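PDB 6V82: tryptophan synthase alpha chain from Chlamydia trachomatis, which probably cleaves indoleglycerol phosphate to indole and glyceraldehyde 3-phosphate, its part in the last step of tryptophan biosynthesis. Local coordinates for residues A32-Q37 with S238-L243; G82-N87 with G116-C121. All blocks are in the same frame, centred on the assembly; numbering follows the deposited sequence.

Contact 1: residues A32-Q37 with S238-L243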
loop_
_atom_site.group_PDB
_atom_site.type_symbol
_atom_site.label_atom_id
_atom_site.label_comp_id
_atom_site.label_asym_id
_atom_site.label_seq_id
_atom_site.Cartn_x
_atom_site.Cartn_y
_atom_site.Cartn_z
ATOM N N ALA A 32 -30.174 -44.972 10.519
ATOM C CA ALA A 32 -30.544 -45.184 11.914
ATOM C C ALA A 32 -31.003 -46.618 12.158
ATOM O O ALA A 32 -30.591 -47.245 13.143
ATOM C CB ALA A 32 -31.626 -44.187 12.319
ATOM N N LYS A 33 -31.849 -47.163 11.271
ATOM C CA LYS A 33 -32.215 -48.573 11.390
ATOM C C LYS A 33 -30.977 -49.459 11.394
ATOM O O LYS A 33 -30.872 -50.391 12.197
ATOM C CB LYS A 33 -33.140 -49.000 10.248
ATOM C CG LYS A 33 -34.566 -48.493 10.318
ATOM C CD LYS A 33 -35.393 -49.099 9.185
ATOM C CE LYS A 33 -36.504 -48.147 8.721
ATOM N NZ LYS A 33 -37.376 -48.757 7.664
ATOM N N ALA A 34 -30.028 -49.175 10.496
ATOM C CA ALA A 34 -28.843 -50.015 10.364
ATOM C C ALA A 34 -28.010 -49.998 11.639
ATOM O O ALA A 34 -27.446 -51.030 12.035
ATOM C CB ALA A 34 -28.016 -49.553 9.164
ATOM N N LEU A 35 -27.931 -48.840 12.303
ATOM C CA LEU A 35 -27.138 -48.754 13.528
ATOM C C LEU A 35 -27.823 -49.487 14.671
ATOM O O LEU A 35 -27.163 -50.139 15.490
ATOM C CB LEU A 35 -26.890 -47.289 13.912
ATOM C CG LEU A 35 -25.963 -46.483 13.002
ATOM C CD1 LEU A 35 -25.632 -45.173 13.648
ATOM C CD2 LEU A 35 -24.715 -47.292 12.707
ATOM N N ILE A 36 -29.149 -49.383 14.740
ATOM C CA ILE A 36 -29.898 -50.084 15.773
ATOM C C ILE A 36 -29.737 -51.588 15.604
ATOM O O ILE A 36 -29.421 -52.303 16.561
ATOM C CB ILE A 36 -31.373 -49.650 15.742
ATOM C CG1 ILE A 36 -31.480 -48.194 16.192
ATOM C CG2 ILE A 36 -32.215 -50.559 16.610
ATOM C CD1 ILE A 36 -32.847 -47.615 15.995
ATOM N N GLN A 37 -29.902 -52.085 14.374
ATOM C CA GLN A 37 -29.696 -53.510 14.128
ATOM C C GLN A 37 -28.261 -53.920 14.399
ATOM O O GLN A 37 -28.000 -55.087 14.715
ATOM C CB GLN A 37 -30.063 -53.863 12.692
ATOM C CG GLN A 37 -31.490 -53.557 12.354
ATOM C CD GLN A 37 -31.780 -53.762 10.894
ATOM O OE1 GLN A 37 -31.082 -53.222 10.029
ATOM N NE2 GLN A 37 -32.808 -54.555 10.601
ATOM N N SER A 238 -21.973 -45.869 1.050
ATOM C CA SER A 238 -23.159 -45.422 1.767
ATOM C C SER A 238 -24.191 -46.524 1.973
ATOM O O SER A 238 -25.190 -46.283 2.663
ATOM C CB SER A 238 -23.798 -44.238 1.032
ATOM O OG SER A 238 -23.868 -44.490 -0.362
ATOM N N SER A 239 -23.983 -47.713 1.400
ATOM C CA SER A 239 -24.927 -48.808 1.600
ATOM C C SER A 239 -25.006 -49.143 3.085
ATOM O O SER A 239 -23.986 -49.450 3.713
ATOM C CB SER A 239 -24.509 -50.032 0.783
ATOM O OG SER A 239 -23.458 -50.727 1.419
ATOM N N VAL A 240 -26.214 -49.064 3.651
ATOM C CA VAL A 240 -26.341 -49.021 5.106
ATOM C C VAL A 240 -25.977 -50.344 5.769
ATOM O O VAL A 240 -25.705 -50.372 6.976
ATOM C CB VAL A 240 -27.757 -48.573 5.502
ATOM C CG1 VAL A 240 -27.921 -47.083 5.213
ATOM C CG2 VAL A 240 -28.809 -49.395 4.768
ATOM N N GLU A 241 -25.951 -51.442 5.012
ATOM C CA GLU A 241 -25.457 -52.708 5.544
ATOM C C GLU A 241 -24.082 -52.545 6.176
ATOM O O GLU A 241 -23.800 -53.129 7.228
ATOM C CB GLU A 241 -25.409 -53.759 4.431
ATOM C CG GLU A 241 -26.774 -54.228 3.942
ATOM C CD GLU A 241 -27.552 -53.155 3.188
ATOM O OE1 GLU A 241 -26.985 -52.075 2.909
ATOM O OE2 GLU A 241 -28.739 -53.395 2.874
ATOM N N THR A 242 -23.211 -51.744 5.553
ATOM C CA THR A 242 -21.870 -51.550 6.091
ATOM C C THR A 242 -21.881 -50.763 7.394
ATOM O O THR A 242 -20.889 -50.803 8.130
ATOM C CB THR A 242 -20.967 -50.843 5.070
ATOM O OG1 THR A 242 -21.409 -49.495 4.889
ATOM C CG2 THR A 242 -20.993 -51.554 3.735
ATOM N N LEU A 243 -22.972 -50.051 7.699
ATOM C CA LEU A 243 -23.093 -49.393 9.000
ATOM C C LEU A 243 -23.422 -50.399 10.098
ATOM O O LEU A 243 -22.818 -50.373 11.179
ATOM C CB LEU A 243 -24.157 -48.305 8.940
ATOM C CG LEU A 243 -23.814 -47.116 8.063
ATOM C CD1 LEU A 243 -24.975 -46.124 8.056
ATOM C CD2 LEU A 243 -22.551 -46.472 8.587
#
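Ala34 and Leu35 of helix 25-37 meet Val240 and Leu243 where a TIM barrel closes on itself: helix 25-37 follows the first barrel strand, and helix 241-250 comes after the last. The seam illustrates how a small residue lets two such elements come close: at Ala34 the backbones approach to 5.9 Å between Ala34 CA and Val240 CA.

The apolar contacts have Ala34 at their centre. Its methyl group points at the other segment and sits over two neighbours at once, with Ala34 CB 3.8 Å from Val240 CB and 4.1 Å from Leu243 CB. Leu35 adds a second touch from beside it. Its CG stands anti to the carbonyl carbon (chi1 -69°), and from there one branch runs across, bringing Leu35 CD2 to 3.9 Å from Leu243 CB while the two leucine side chains slant past each other. Leu35 also rests on Leu43 of strand 42-46 and on Phe230, so it links the seam to the barrel wall and to helix 229-236.

The polar part is carried by backbone and hydroxyl groups. No hydrogen bond joins the two segments themselves, but just beyond them Thr244 OG1 is hydrogen-bonded to Ala34 O. Within 238-243 the turn is held by Ser239 O, which accepts from both Thr242 N and Thr242 OG1; the hydroxyl lies 2.8 Å from Ser239 O, nearly in line with its carbonyl bond (C=O...donor angle 165°). Val240 O, which accepts from Leu243 N, also lies against the alanine methyl, with Ala34 CB only 3.3 Å from Val240 O.

Contact 2: residues G82-N87 with G116-C121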
loop_
_atom_site.group_PDB
_atom_site.type_symbol
_atom_site.label_atom_id
_atom_site.label_comp_id
_atom_site.label_asym_id
_atom_site.label_seq_id
_atom_site.Cartn_x
_atom_site.Cartn_y
_atom_site.Cartn_z
ATOM N N GLY A 82 -39.784 -41.299 11.366
ATOM C CA GLY A 82 -39.428 -42.489 10.610
ATOM C C GLY A 82 -38.635 -43.491 11.428
ATOM O O GLY A 82 -38.803 -44.705 11.269
ATOM N N ILE A 83 -37.762 -43.000 12.316
ATOM C CA ILE A 83 -37.038 -43.881 13.232
ATOM C C ILE A 83 -37.998 -44.531 14.221
ATOM O O ILE A 83 -37.908 -45.736 14.494
ATOM C CB ILE A 83 -35.931 -43.097 13.966
ATOM C CG1 ILE A 83 -34.858 -42.638 12.980
ATOM C CG2 ILE A 83 -35.339 -43.931 15.089
ATOM C CD1 ILE A 83 -33.930 -41.604 13.562
ATOM N N ARG A 84 -38.929 -43.747 14.778
ATOM C CA ARG A 84 -39.858 -44.297 15.766
ATOM C C ARG A 84 -40.868 -45.249 15.152
ATOM O O ARG A 84 -41.422 -46.082 15.871
ATOM C CB ARG A 84 -40.589 -43.179 16.510
ATOM C CG ARG A 84 -39.776 -42.572 17.643
ATOM C CD ARG A 84 -39.768 -43.471 18.864
ATOM N NE ARG A 84 -38.915 -42.917 19.916
ATOM C CZ ARG A 84 -37.675 -43.325 20.192
ATOM N NH1 ARG A 84 -37.113 -44.325 19.515
ATOM N NH2 ARG A 84 -37.002 -42.737 21.169
ATOM N N ALA A 85 -41.118 -45.156 13.845
ATOM C CA ALA A 85 -41.921 -46.164 13.166
ATOM C C ALA A 85 -41.185 -47.490 13.026
ATOM O O ALA A 85 -41.806 -48.496 12.666
ATOM C CB ALA A 85 -42.345 -45.657 11.792
ATOM N N PHE A 86 -39.881 -47.506 13.293
ATOM C CA PHE A 86 -39.089 -48.724 13.307
ATOM C C PHE A 86 -38.873 -49.248 14.723
ATOM O O PHE A 86 -39.027 -50.446 14.977
ATOM C CB PHE A 86 -37.736 -48.472 12.624
ATOM C CG PHE A 86 -36.810 -49.643 12.682
ATOM C CD1 PHE A 86 -37.097 -50.802 11.972
ATOM C CD2 PHE A 86 -35.664 -49.596 13.456
ATOM C CE1 PHE A 86 -36.248 -51.904 12.027
ATOM C CE2 PHE A 86 -34.796 -50.688 13.511
ATOM C CZ PHE A 86 -35.089 -51.845 12.797
ATOM N N ASN A 87 -38.531 -48.364 15.656
ATOM C CA ASN A 87 -38.135 -48.777 16.994
ATOM C C ASN A 87 -38.529 -47.675 17.967
ATOM O O ASN A 87 -38.131 -46.517 17.793
ATOM C CB ASN A 87 -36.619 -49.047 17.049
ATOM C CG ASN A 87 -36.164 -49.647 18.379
ATOM O OD1 ASN A 87 -36.392 -49.074 19.443
ATOM N ND2 ASN A 87 -35.509 -50.805 18.316
ATOM N N GLY A 116 -40.508 -38.429 19.199
ATOM C CA GLY A 116 -39.630 -39.486 19.644
ATOM C C GLY A 116 -38.340 -39.040 20.315
ATOM O O GLY A 116 -37.610 -39.894 20.826
ATOM N N ILE A 117 -38.028 -37.737 20.330
ATOM C CA ILE A 117 -36.783 -37.284 20.958
ATOM C C ILE A 117 -36.904 -37.410 22.473
ATOM O O ILE A 117 -37.958 -37.119 23.053
ATOM C CB ILE A 117 -36.451 -35.835 20.558
ATOM C CG1 ILE A 117 -36.129 -35.717 19.057
ATOM C CG2 ILE A 117 -35.307 -35.300 21.418
ATOM C CD1 ILE A 117 -34.979 -36.609 18.578
ATOM N N ASN A 118 -35.824 -37.848 23.128
ATOM C CA ASN A 118 -35.810 -38.020 24.576
ATOM C C ASN A 118 -34.854 -37.094 25.296
ATOM O O ASN A 118 -35.100 -36.746 26.452
ATOM C CB ASN A 118 -35.442 -39.463 24.939
ATOM C CG ASN A 118 -36.287 -40.472 24.195
ATOM O OD1 ASN A 118 -35.784 -41.188 23.328
ATOM N ND2 ASN A 118 -37.592 -40.514 24.504
ATOM N N GLY A 119 -33.760 -36.711 24.665
ATOM C CA GLY A 119 -32.818 -35.804 25.282
ATOM C C GLY A 119 -32.354 -34.799 24.262
ATOM O O GLY A 119 -32.392 -35.046 23.052
ATOM N N VAL A 120 -31.917 -33.651 24.762
ATOM C CA VAL A 120 -31.383 -32.589 23.924
ATOM C C VAL A 120 -30.030 -32.189 24.482
ATOM O O VAL A 120 -29.899 -31.902 25.678
ATOM C CB VAL A 120 -32.335 -31.380 23.842
ATOM C CG1 VAL A 120 -31.657 -30.229 23.129
ATOM C CG2 VAL A 120 -33.628 -31.776 23.101
ATOM N N CYS A 121 -29.020 -32.215 23.628
ATOM C CA CYS A 121 -27.668 -31.791 23.973
ATOM C C CYS A 121 -27.340 -30.544 23.156
ATOM O O CYS A 121 -27.299 -30.595 21.918
ATOM C CB CYS A 121 -26.667 -32.910 23.695
ATOM S SG CYS A 121 -24.964 -32.501 24.140
HETATM O O HOH W 1 -39.720 -41.766 22.919
#
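Arg84 of helix 73-84 lays its side chain across Gly116 and carries its guanidinium group on to Asn118, joining one helix of the TIM barrel to the turn that leads from helix 106-115 into strand 119-122.

Along the first segment, Ile83 faces the barrel wall at Leu92, while its carbonyl oxygen takes the N-H groups of both Phe86 and Asn87. Arg84 follows and makes the whole contact. Its chain turns about the CB-CG bond (chi2 -77°), which sets the aliphatic part against the glycine, with Arg84 CG 3.7 Å from Gly116 CA. Gly116 ends helix 106-115 in a Schellman motif at positive phi (138°), and having no side chain it leaves the arginine room to pass. Farther out, Arg84 NH2 gives Gly116 O a weak, strongly bent hydrogen bond of 2.9 Å. Asn118 OD1, at the guanidinium edge, lies 2.9 Å from Arg84 NH2 and accepts a hydrogen bond from Leu92 N. A water accepts from Asn118 ND2 at 2.9 Å and, weakly, from Arg84 NE. Back on the first segment, Asn87 O receives Arg84 NH1 at 3.0 Å, near the guanidinium plane, and Val90 O takes the same nitrogen.

This buried guanidinium group is held by neutral oxygens: the carbonyls of Gly116, Asn87 and Val90, and a weakly bound water. Its charge is probably spread over several dipoles, and the nearby carboxyl end of helix 106-115, which Gly116 terminates, may add a favourable field.

Along the chain, contact 2 is nested within contact 1: residues 82-87 and 116-121 both fall in the long loop closed by 32-37 with 238-243. The centres of the two contacts lie about 16 Å apart on the same barrel. Contact 1 ties helix 25-37 to helix 241-250, whereas contact 2 joins helix 73-84 to the entrance of strand 119-122, partway round. The two meet through their first segments, with Ala32 CB 3.6 Å from Ile83 CG1 and Lys33 CG 3.5 Å from Phe86 CG. Helix 25-37 is thus packed between helix 241-250 and helix 73-84, so the two contacts join neighbouring parts of the helical layer on one side of the barrel.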